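Adp-ribosyltransferase (Staphylococcus aureus, PDB 1OJQ) probably transfers ADP-ribose from NAD(+) onto target proteins, as a C3-type mono-ADP-ribosyltransferase exoenzyme of the bacterial ADP-ribosylating toxin family. Local coordinates at residues A[100-105]-A[116-121]; A[152-157]-A[187-192]. All blocks are in the same frame, centred on the assembly; numbering follows the deposited sequence.

Contact 1. Residues A[100-105]-A[116-121]; sequences REDLHM and EALVSK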
ATOM      1  N   ARG A 100     -19.668   3.981  13.522  1.00  4.26           N
ATOM      2  CA  ARG A 100     -19.617   2.553  13.841  1.00  5.11           C
ATOM      3  C   ARG A 100     -20.833   1.807  13.314  1.00  5.19           C
ATOM      4  O   ARG A 100     -20.730   0.667  12.862  1.00  7.58           O
ATOM      5  CB  ARG A 100     -19.542   2.361  15.361  1.00  3.94           C
ATOM      6  CG  ARG A 100     -19.727   0.911  15.803  1.00  8.48           C
ATOM      7  CD  ARG A 100     -18.495   0.088  15.413  1.00 11.56           C
ATOM      8  NE  ARG A 100     -18.657  -1.318  15.785  1.00 14.12           N
ATOM      9  CZ  ARG A 100     -19.108  -2.278  14.976  1.00 22.50           C
ATOM     10  NH1 ARG A 100     -19.472  -2.052  13.717  1.00 17.79           N
ATOM     11  NH2 ARG A 100     -19.210  -3.532  15.418  1.00 21.66           N
ATOM     12  N   GLU A 101     -22.015   2.438  13.381  1.00  7.19           N
ATOM     13  CA  GLU A 101     -23.200   1.737  12.868  1.00  4.68           C
ATOM     14  C   GLU A 101     -23.166   1.652  11.350  1.00  6.21           C
ATOM     15  O   GLU A 101     -23.626   0.647  10.804  1.00  8.50           O
ATOM     16  CB  GLU A 101     -24.503   2.400  13.326  1.00  5.99           C
ATOM     17  CG  GLU A 101     -25.713   1.505  13.088  1.00  3.03           C
ATOM     18  CD  GLU A 101     -25.724   0.285  13.998  1.00  8.30           C
ATOM     19  OE1 GLU A 101     -26.664  -0.529  13.853  1.00  9.99           O
ATOM     20  OE2 GLU A 101     -24.838   0.104  14.858  1.00  9.22           O
ATOM     21  N   ASP A 102     -22.640   2.680  10.669  1.00  6.13           N
ATOM     22  CA  ASP A 102     -22.443   2.577   9.227  1.00  7.38           C
ATOM     23  C   ASP A 102     -21.597   1.339   8.911  1.00  8.09           C
ATOM     24  O   ASP A 102     -21.931   0.558   8.016  1.00  9.96           O
ATOM     25  CB  ASP A 102     -21.777   3.805   8.617  1.00  3.54           C
ATOM     26  CG  ASP A 102     -22.645   5.047   8.680  1.00 10.10           C
ATOM     27  OD1 ASP A 102     -23.889   4.909   8.687  1.00 11.49           O
ATOM     28  OD2 ASP A 102     -22.062   6.155   8.722  1.00 11.08           O
ATOM     29  N   LEU A 103     -20.516   1.187   9.675  1.00  6.22           N
ATOM     30  CA  LEU A 103     -19.628   0.047   9.453  1.00  7.70           C
ATOM     31  C   LEU A 103     -20.333  -1.270   9.741  1.00  4.17           C
ATOM     32  O   LEU A 103     -20.150  -2.263   9.024  1.00  6.89           O
ATOM     33  CB  LEU A 103     -18.408   0.166  10.368  1.00  9.34           C
ATOM     34  CG  LEU A 103     -17.236  -0.759  10.050  1.00 17.52           C
ATOM     35  CD1 LEU A 103     -16.810  -0.596   8.597  1.00 27.02           C
ATOM     36  CD2 LEU A 103     -16.071  -0.470  10.989  1.00 13.24           C
ATOM     37  N   HIS A 104     -21.107  -1.240  10.837  1.00  7.44           N
ATOM     38  CA  HIS A 104     -21.844  -2.450  11.202  1.00 10.87           C
ATOM     39  C   HIS A 104     -22.798  -2.858  10.084  1.00 11.30           C
ATOM     40  O   HIS A 104     -22.873  -4.027   9.703  1.00 12.08           O
ATOM     41  CB  HIS A 104     -22.624  -2.232  12.501  1.00  5.50           C
ATOM     42  CG  HIS A 104     -23.563  -3.364  12.817  1.00  8.10           C
ATOM     43  ND1 HIS A 104     -23.117  -4.614  13.199  1.00 13.48           N
ATOM     44  CD2 HIS A 104     -24.915  -3.412  12.826  1.00 11.58           C
ATOM     45  CE1 HIS A 104     -24.179  -5.386  13.421  1.00 16.61           C
ATOM     46  NE2 HIS A 104     -25.285  -4.683  13.199  1.00 13.51           N
ATOM     47  N   MET A 105     -23.517  -1.863   9.560  1.00  5.88           N
ATOM     48  CA  MET A 105     -24.452  -2.147   8.462  1.00 10.49           C
ATOM     49  C   MET A 105     -23.711  -2.515   7.177  1.00  9.04           C
ATOM     50  O   MET A 105     -24.194  -3.348   6.409  1.00 11.59           O
ATOM     51  CB  MET A 105     -25.376  -0.959   8.207  1.00  6.46           C
ATOM     52  CG  MET A 105     -26.280  -0.664   9.409  1.00  8.80           C
ATOM     53  SD  MET A 105     -27.428   0.680   9.058  1.00 14.66           S
ATOM     54  CE  MET A 105     -26.344   2.109   9.032  1.00 10.98           C
ATOM     55  N   GLU A 116     -25.137  -0.247  -1.704  1.00  9.21           N
ATOM     56  CA  GLU A 116     -24.700   0.873  -2.550  1.00 10.28           C
ATOM     57  C   GLU A 116     -24.816   2.237  -1.889  1.00 11.55           C
ATOM     58  O   GLU A 116     -23.999   3.135  -2.110  1.00  9.92           O
ATOM     59  CB  GLU A 116     -25.516   0.882  -3.854  1.00 12.57           C
ATOM     60  N   ALA A 117     -25.847   2.461  -1.070  1.00 10.07           N
ATOM     61  CA  ALA A 117     -25.970   3.779  -0.433  1.00 13.92           C
ATOM     62  C   ALA A 117     -24.828   4.027   0.550  1.00 11.81           C
ATOM     63  O   ALA A 117     -24.293   5.130   0.672  1.00 10.57           O
ATOM     64  CB  ALA A 117     -27.326   3.905   0.246  1.00 11.15           C
ATOM     65  N   LEU A 118     -24.431   2.991   1.287  1.00  6.90           N
ATOM     66  CA  LEU A 118     -23.321   3.172   2.225  1.00  7.91           C
ATOM     67  C   LEU A 118     -22.020   3.405   1.473  1.00  7.85           C
ATOM     68  O   LEU A 118     -21.186   4.180   1.926  1.00  7.84           O
ATOM     69  CB  LEU A 118     -23.214   1.969   3.162  1.00 12.11           C
ATOM     70  CG  LEU A 118     -24.277   1.896   4.269  1.00  9.07           C
ATOM     71  CD1 LEU A 118     -24.259   0.507   4.900  1.00  5.18           C
ATOM     72  CD2 LEU A 118     -24.068   2.965   5.320  1.00 10.63           C
ATOM     73  N   VAL A 119     -21.846   2.739   0.316  1.00  8.39           N
ATOM     74  CA  VAL A 119     -20.601   2.978  -0.445  1.00  8.87           C
ATOM     75  C   VAL A 119     -20.640   4.391  -1.013  1.00  8.03           C
ATOM     76  O   VAL A 119     -19.619   5.066  -1.104  1.00  6.96           O
ATOM     77  CB  VAL A 119     -20.392   1.948  -1.565  1.00  8.74           C
ATOM     78  CG1 VAL A 119     -19.128   2.229  -2.366  1.00 14.02           C
ATOM     79  CG2 VAL A 119     -20.345   0.556  -0.962  1.00  7.00           C
ATOM     80  N   SER A 120     -21.851   4.824  -1.380  1.00  8.05           N
ATOM     81  CA  SER A 120     -22.009   6.208  -1.817  1.00  9.98           C
ATOM     82  C   SER A 120     -21.643   7.171  -0.707  1.00 11.46           C
ATOM     83  O   SER A 120     -21.001   8.209  -0.915  1.00 11.64           O
ATOM     84  CB  SER A 120     -23.441   6.445  -2.301  0.50  8.34           C
ATOM     85  OG  SER A 120     -23.548   5.924  -3.618  0.50  8.67           O
ATOM     86  N   LYS A 121     -22.041   6.839   0.522  1.00 10.45           N
ATOM     87  CA  LYS A 121     -21.650   7.678   1.659  1.00 10.34           C
ATOM     88  C   LYS A 121     -20.137   7.749   1.792  1.00 12.07           C
ATOM     89  O   LYS A 121     -19.518   8.799   2.028  1.00 13.10           O
ATOM     90  CB  LYS A 121     -22.275   7.116   2.952  1.00  8.24           C
ATOM     91  CG  LYS A 121     -22.012   7.976   4.174  1.00  9.89           C
ATOM     92  CD  LYS A 121     -22.870   7.594   5.374  1.00  9.70           C
ATOM     93  CE  LYS A 121     -22.738   8.642   6.470  1.00  9.48           C
ATOM     94  NZ  LYS A 121     -23.487   8.271   7.698  1.00  8.72           N
TER
HETATM   95  O   HOH W   1     -25.745   6.191   7.193  1.00 22.61           O
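OD2 of D102 is gripped twice: the ammonium NZ of K121 donates to it over 2.7 Å in a salt bridge, and the backbone N of T99, just ahead of the helix, bonds to the same oxygen. The two short helices 100-106 and 116-126 pack as an obliquely antiparallel pair joined by a loop, their short axes running at 139° to each other and 10.6 Å apart. K121 reaches D102 with an extended chain whose CG lies anti to the backbone N (chi1 -176°), and the chain meets the D102 side chain at about a right angle. Its NZ comes in on the syn side of OD2, 24° out of the carboxylate plane. A water ties up the other oxygen: it donates to D102 OD1 at 2.7 Å and accepts from K121 NZ at 3.1 Å, closing a ring round the ion pair. Three bonds, from K121, T99 and the water, should restrict the carboxylate's rotation, and the nearby positive charge probably keeps it ionised. Next to this polar pair sits L118, whose CD1 also touches the backbone O of D102. L118 CD2 lies 3.9 Å from D102 OD1, while L118 CD1 packs against M105 CB at 3.8 Å.

Contact 2. Residues A[152-157]-A[187-192]; sequences IELKLE and TEYAVG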
ATOM      1  N   ILE A 152     -11.959  -4.541   0.751  1.00 10.25           N
ATOM      2  CA  ILE A 152     -11.558  -3.249   0.181  1.00  9.55           C
ATOM      3  C   ILE A 152     -10.290  -3.403  -0.651  1.00 12.05           C
ATOM      4  O   ILE A 152      -9.339  -4.070  -0.257  1.00 12.56           O
ATOM      5  CB  ILE A 152     -11.337  -2.234   1.306  1.00  8.30           C
ATOM      6  CG1 ILE A 152     -12.666  -1.869   2.010  1.00  6.71           C
ATOM      7  CG2 ILE A 152     -10.625  -0.972   0.871  1.00  7.54           C
ATOM      8  CD1 ILE A 152     -12.405  -1.065   3.262  1.00 12.02           C
ATOM      9  N   GLU A 153     -10.294  -2.765  -1.806  1.00  9.59           N
ATOM     10  CA  GLU A 153      -9.078  -2.631  -2.612  1.00  7.71           C
ATOM     11  C   GLU A 153      -8.714  -1.157  -2.733  1.00  6.41           C
ATOM     12  O   GLU A 153      -9.476  -0.371  -3.326  1.00  9.43           O
ATOM     13  CB  GLU A 153      -9.299  -3.217  -3.995  1.00  7.81           C
ATOM     14  CG  GLU A 153      -8.094  -3.104  -4.925  1.00  9.93           C
ATOM     15  CD  GLU A 153      -8.490  -3.502  -6.346  1.00 20.92           C
ATOM     16  OE1 GLU A 153      -8.866  -2.590  -7.108  1.00 18.17           O
ATOM     17  OE2 GLU A 153      -8.437  -4.706  -6.681  1.00 14.92           O
ATOM     18  N   LEU A 154      -7.584  -0.787  -2.149  1.00  8.76           N
ATOM     19  CA  LEU A 154      -7.009   0.549  -2.300  1.00  5.81           C
ATOM     20  C   LEU A 154      -6.152   0.519  -3.566  1.00  8.46           C
ATOM     21  O   LEU A 154      -5.153  -0.201  -3.614  1.00  8.32           O
ATOM     22  CB  LEU A 154      -6.219   0.927  -1.054  1.00  6.61           C
ATOM     23  CG  LEU A 154      -5.572   2.300  -1.007  1.00  6.67           C
ATOM     24  CD1 LEU A 154      -6.564   3.442  -1.196  1.00  9.23           C
ATOM     25  CD2 LEU A 154      -4.825   2.462   0.326  1.00  9.31           C
ATOM     26  N   LYS A 155      -6.582   1.273  -4.567  1.00  5.64           N
ATOM     27  CA  LYS A 155      -5.961   1.313  -5.896  1.00  5.09           C
ATOM     28  C   LYS A 155      -5.233   2.629  -6.048  1.00  5.57           C
ATOM     29  O   LYS A 155      -5.822   3.713  -6.137  1.00  6.09           O
ATOM     30  CB  LYS A 155      -7.070   1.068  -6.919  1.00  3.17           C
ATOM     31  CG  LYS A 155      -6.706   1.323  -8.367  1.00 10.82           C
ATOM     32  CD  LYS A 155      -7.861   0.988  -9.308  1.00 10.11           C
ATOM     33  CE  LYS A 155      -7.507   1.323 -10.752  1.00 12.53           C
ATOM     34  NZ  LYS A 155      -8.685   1.136 -11.659  1.00 11.43           N
ATOM     35  N   LEU A 156      -3.904   2.565  -6.034  1.00  3.41           N
ATOM     36  CA  LEU A 156      -3.085   3.762  -5.917  1.00  5.40           C
ATOM     37  C   LEU A 156      -2.279   4.076  -7.168  1.00  5.49           C
ATOM     38  O   LEU A 156      -1.445   3.258  -7.563  1.00  9.34           O
ATOM     39  CB  LEU A 156      -2.101   3.606  -4.752  1.00  4.70           C
ATOM     40  CG  LEU A 156      -2.723   3.413  -3.372  1.00  4.82           C
ATOM     41  CD1 LEU A 156      -1.596   3.244  -2.335  1.00 12.56           C
ATOM     42  CD2 LEU A 156      -3.637   4.566  -3.014  1.00  7.50           C
ATOM     43  N   GLU A 157      -2.519   5.225  -7.781  1.00  5.51           N
ATOM     44  CA  GLU A 157      -1.703   5.631  -8.928  1.00  6.84           C
ATOM     45  C   GLU A 157      -0.390   6.245  -8.442  1.00  6.10           C
ATOM     46  O   GLU A 157      -0.407   7.278  -7.776  1.00  6.78           O
ATOM     47  CB  GLU A 157      -2.453   6.653  -9.786  1.00 11.43           C
ATOM     48  CG  GLU A 157      -1.803   6.896 -11.145  1.00 11.11           C
ATOM     49  CD  GLU A 157      -2.360   8.161 -11.786  1.00 21.01           C
ATOM     50  OE1 GLU A 157      -1.668   8.817 -12.584  1.00 44.48           O
ATOM     51  OE2 GLU A 157      -3.512   8.519 -11.486  1.00 26.64           O
ATOM     52  N   THR A 187       3.853   8.195   3.101  1.00  6.96           N
ATOM     53  CA  THR A 187       3.140   8.233   1.829  1.00  6.01           C
ATOM     54  C   THR A 187       1.793   8.919   2.020  1.00  8.59           C
ATOM     55  O   THR A 187       1.073   8.658   2.974  1.00  8.92           O
ATOM     56  CB  THR A 187       2.973   6.813   1.242  1.00  8.28           C
ATOM     57  OG1 THR A 187       4.241   6.366   0.716  1.00  8.03           O
ATOM     58  CG2 THR A 187       2.003   6.791   0.074  1.00  7.75           C
ATOM     59  N   GLU A 188       1.467   9.804   1.075  1.00  6.21           N
ATOM     60  CA  GLU A 188       0.166  10.452   1.081  1.00  8.51           C
ATOM     61  C   GLU A 188      -0.587  10.135  -0.200  1.00  8.32           C
ATOM     62  O   GLU A 188       0.044  10.147  -1.263  1.00  7.91           O
ATOM     63  CB  GLU A 188       0.307  11.975   1.162  1.00  8.82           C
ATOM     64  CG  GLU A 188       1.063  12.425   2.405  1.00  8.90           C
ATOM     65  CD  GLU A 188       1.367  13.920   2.290  1.00 17.77           C
ATOM     66  OE1 GLU A 188       2.217  14.278   1.443  1.00 19.99           O
ATOM     67  OE2 GLU A 188       0.732  14.667   3.062  1.00 16.69           O
ATOM     68  N   TYR A 189      -1.890   9.903  -0.083  1.00  9.44           N
ATOM     69  CA  TYR A 189      -2.690   9.676  -1.289  1.00  6.40           C
ATOM     70  C   TYR A 189      -3.981  10.485  -1.176  1.00  6.66           C
ATOM     71  O   TYR A 189      -4.506  10.604  -0.064  1.00  7.15           O
ATOM     72  CB  TYR A 189      -2.992   8.202  -1.517  1.00 10.11           C
ATOM     73  CG  TYR A 189      -3.600   7.455  -0.355  1.00 12.09           C
ATOM     74  CD1 TYR A 189      -4.982   7.294  -0.257  1.00 14.15           C
ATOM     75  CD2 TYR A 189      -2.782   6.917   0.632  1.00 14.23           C
ATOM     76  CE1 TYR A 189      -5.531   6.603   0.814  1.00 12.99           C
ATOM     77  CE2 TYR A 189      -3.332   6.227   1.703  1.00 17.17           C
ATOM     78  CZ  TYR A 189      -4.706   6.083   1.775  1.00 15.67           C
ATOM     79  OH  TYR A 189      -5.263   5.401   2.840  1.00 19.43           O
ATOM     80  N   ALA A 190      -4.386  11.019  -2.320  1.00  8.88           N
ATOM     81  CA  ALA A 190      -5.591  11.814  -2.477  1.00  9.11           C
ATOM     82  C   ALA A 190      -6.660  10.962  -3.166  1.00  8.13           C
ATOM     83  O   ALA A 190      -6.471  10.539  -4.297  1.00  8.08           O
ATOM     84  CB  ALA A 190      -5.356  13.087  -3.266  1.00  9.20           C
ATOM     85  N   VAL A 191      -7.750  10.719  -2.445  1.00  9.55           N
ATOM     86  CA  VAL A 191      -8.765   9.800  -2.946  1.00  7.07           C
ATOM     87  C   VAL A 191      -9.577  10.445  -4.063  1.00  6.91           C
ATOM     88  O   VAL A 191     -10.093  11.544  -3.893  1.00 12.16           O
ATOM     89  CB  VAL A 191      -9.693   9.352  -1.800  1.00  5.06           C
ATOM     90  CG1 VAL A 191     -10.856   8.560  -2.384  1.00  6.41           C
ATOM     91  CG2 VAL A 191      -8.899   8.532  -0.793  1.00 10.53           C
ATOM     92  N   GLY A 192      -9.703   9.778  -5.202  1.00  5.86           N
ATOM     93  CA  GLY A 192     -10.501  10.197  -6.337  1.00  7.77           C
ATOM     94  C   GLY A 192     -11.943   9.715  -6.217  1.00 13.12           C
ATOM     95  O   GLY A 192     -12.892  10.459  -6.491  1.00 13.47           O
TER
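One face of the mixed five-stranded sheet, in the core of the ADP-ribosyltransferase fold, is where the Y189 ring meets two leucines of strand 152-158. Methyl CD2 of L156 sits 3.9 Å from CG of Y189, at the root of the ring, and 4.0 Å from its CB. Farther out, L154 takes the other end: its CD1 lies 3.9 Å from CE1 of Y189, and its CD2 is 3.9 Å from the OH of Y189. Both leucines come at the ring obliquely. The contact bridges strands that are not neighbours, since 203-209 runs between 152-158 and 187-196 in the sheet, and no hydrogen bond joins the two segments. Side chains alone make the connection, with A207 of the intervening strand touching both L156 and Y189. What brings the ring across is the first torsion of Y189, which sets CG between the backbone N and the carbonyl carbon (chi1 52°). The L154 and Y189 side chains run toward each other from opposite directions, L154 with its CG anti to the backbone N (chi1 -178°). The phenol oxygen of Y189, buried beside the L154 methyl, is satisfied by a hydrogen bond to the hydroxyl of Y91.

How the contacts relate
Contact 1 closes along the chain before contact 2 opens, and their centres are 19 Å apart with nearest atoms about 7 Å from each other, so they do not touch. Contact 1 lies at the periphery, its centre about 23 Å from that of the chain, against about 8 Å for the centre of contact 2. Strand 187-196 links the two regions: it carries Y189, and farther along V194 and L196 receive V119 of helix 116-126. Contact 1 is remote from the NAD(+) site. Contact 2 borders it, the L154 side chain being about 4 Å from that of R85 and the Y189 side chain about 6 Å from that of E133, both NAD(+)-binding residues; no NAD(+) is bound in this model.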